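Local coordinates for protein putative glycosyltransferase (GalT1) (Streptococcus parasanguinis FW213, PDB 5HEA) that probably transfers sugar residues as a nucleotide-binding glycosyltransferase, this chain being the C-terminal, GT-A-containing part of a longer protein, at residues V118-N122 with F207-G211. Sequence-based numbering, arbitrary orientation.
Sequences VCNFN and FINEG
This is a buried parallel pairing of neighbouring strands, 118-122 within strand 116-125 and 207-211 within strand 204-217, in the mixed sheet of the glycosyltransferase domain. The segment axes approach to 4.5 Å at 28°, and 420 Å² is buried between them. Pairing is regular at the start: CA of Val118 lies 4.8 Å from CA of Phe207, and Ile208 N donates to Val118 O (2.8 Å, 169°). The second strand then buckles. Asn209 (phi/psi -82/66) centres an inverse gamma turn, with a weak bond from Glu210 N to Ile208 O (2.9 Å). Consequently Asn120 N, 3.5 Å from Ile208 O, bonds instead to Glu210 O (3.0 Å, 140°), and Phe121 CA comes within 3.9 Å of Gly211 CA: the acceptor has moved two residues along, whereas the CA register, from Val118-Phe207 to Phe121-Gly211, has slipped by one. Asn120 ND2 bridges the distortion to Asn209 OD1 (2.9 Å) and also lies near the ring plane at the edge of Phe207, 3.8 Å from CZ; Asn120 OD1 accepts from Phe121 N (2.8 Å). Val118 and Phe207, both t at chi1, share one face (CG1 to CD1, 3.9 Å). On the other, Cys119 CB meets Ile208 CG1 at 3.6 Å, beneath helix 101-110. At Gly211 a CB would fall 2.5 Å from Asn122 ND2, so its lack of a side chain leaves room for that amide; a water joins Asn122 ND2 and Gly211 O (2.5 Å each), while Asn122 OD1 accepts from Ile135 N. A parallel pair interrupted by a bulge on one strand results, within a mixed sheet consistent with the GT-A fold of family 2 glycosyltransferases.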
loop_
_atom_site.group_PDB
_atom_site.type_symbol
_atom_site.label_atom_id
_atom_site.label_comp_id
_atom_site.label_asym_id
_atom_site.label_seq_id
_atom_site.Cartn_x
_atom_site.Cartn_y
_atom_site.Cartn_z
ATOM N N VAL A 118 36.813 26.015 -3.940
ATOM C CA VAL A 118 35.713 26.169 -3.000
ATOM C C VAL A 118 35.744 27.600 -2.512
ATOM O O VAL A 118 36.817 28.126 -2.199
ATOM C CB VAL A 118 35.888 25.233 -1.774
ATOM C CG1 VAL A 118 34.723 25.396 -0.772
ATOM C CG2 VAL A 118 36.031 23.771 -2.209
ATOM N N CYS A 119 34.588 28.250 -2.469
ATOM C CA CYS A 119 34.520 29.553 -1.812
ATOM C C CYS A 119 33.590 29.469 -0.617
ATOM O O CYS A 119 33.077 28.397 -0.289
ATOM C CB CYS A 119 34.118 30.686 -2.781
ATOM S SG CYS A 119 32.399 30.681 -3.372
ATOM N N ASN A 120 33.373 30.596 0.037
ATOM C CA ASN A 120 32.552 30.615 1.232
ATOM C C ASN A 120 31.201 31.231 0.879
ATOM O O ASN A 120 30.904 31.483 -0.298
ATOM C CB ASN A 120 33.265 31.420 2.333
ATOM C CG ASN A 120 32.963 30.905 3.729
ATOM O OD1 ASN A 120 31.857 30.442 4.012
ATOM N ND2 ASN A 120 33.953 30.975 4.607
ATOM N N PHE A 121 30.370 31.468 1.884
ATOM C CA PHE A 121 29.086 32.112 1.615
ATOM C C PHE A 121 28.753 33.131 2.691
ATOM O O PHE A 121 29.184 33.005 3.835
ATOM C CB PHE A 121 27.953 31.066 1.498
ATOM C CG PHE A 121 27.699 30.302 2.760
ATOM C CD1 PHE A 121 26.800 30.773 3.707
ATOM C CD2 PHE A 121 28.366 29.119 3.014
ATOM C CE1 PHE A 121 26.571 30.071 4.876
ATOM C CE2 PHE A 121 28.147 28.417 4.184
ATOM C CZ PHE A 121 27.250 28.890 5.114
ATOM N N ASN A 122 27.989 34.147 2.315
ATOM C CA ASN A 122 27.398 35.047 3.289
ATOM C C ASN A 122 25.920 34.715 3.254
ATOM O O ASN A 122 25.497 33.891 2.448
ATOM C CB ASN A 122 27.683 36.512 2.934
ATOM C CG ASN A 122 29.023 36.987 3.466
ATOM O OD1 ASN A 122 29.455 36.553 4.529
ATOM N ND2 ASN A 122 29.691 37.868 2.727
ATOM N N PHE A 207 40.931 26.833 -1.647
ATOM C CA PHE A 207 39.862 27.533 -0.943
ATOM C C PHE A 207 40.029 29.038 -1.075
ATOM O O PHE A 207 41.128 29.560 -0.849
ATOM C CB PHE A 207 39.850 27.147 0.544
ATOM C CG PHE A 207 38.762 27.830 1.337
ATOM C CD1 PHE A 207 37.431 27.489 1.144
ATOM C CD2 PHE A 207 39.066 28.802 2.269
ATOM C CE1 PHE A 207 36.435 28.104 1.863
ATOM C CE2 PHE A 207 38.067 29.437 2.991
ATOM C CZ PHE A 207 36.753 29.084 2.790
ATOM N N ILE A 208 38.953 29.738 -1.443
ATOM C CA ILE A 208 38.961 31.206 -1.373
ATOM C C ILE A 208 37.955 31.689 -0.335
ATOM O O ILE A 208 36.753 31.412 -0.447
ATOM C CB ILE A 208 38.707 31.896 -2.748
ATOM C CG1 ILE A 208 37.647 31.161 -3.546
ATOM C CG2 ILE A 208 39.981 31.937 -3.575
ATOM C CD1 ILE A 208 37.357 31.782 -4.893
ATOM N N ASN A 209 38.451 32.392 0.683
ATOM C CA ASN A 209 37.598 32.861 1.766
ATOM C C ASN A 209 36.874 34.151 1.417
ATOM O O ASN A 209 37.132 35.201 2.004
ATOM C CB ASN A 209 38.369 33.045 3.075
ATOM C CG ASN A 209 37.445 33.063 4.286
ATOM O OD1 ASN A 209 36.464 32.321 4.323
ATOM N ND2 ASN A 209 37.732 33.928 5.263
ATOM N N GLU A 210 35.973 34.057 0.449
ATOM C CA GLU A 210 35.107 35.173 0.094
ATOM C C GLU A 210 33.664 34.670 0.092
ATOM O O GLU A 210 33.386 33.554 -0.363
ATOM C CB GLU A 210 35.487 35.741 -1.277
ATOM C CG GLU A 210 35.456 34.718 -2.407
ATOM C CD GLU A 210 35.834 35.320 -3.759
ATOM O OE1 GLU A 210 36.943 35.890 -3.869
ATOM O OE2 GLU A 210 35.021 35.216 -4.709
ATOM N N GLY A 211 32.749 35.475 0.618
ATOM C CA GLY A 211 31.345 35.097 0.649
ATOM C C GLY A 211 30.640 35.579 -0.608
ATOM O O GLY A 211 29.845 36.507 -0.555
HETATM O O HOH W 1 29.830 38.809 0.389
#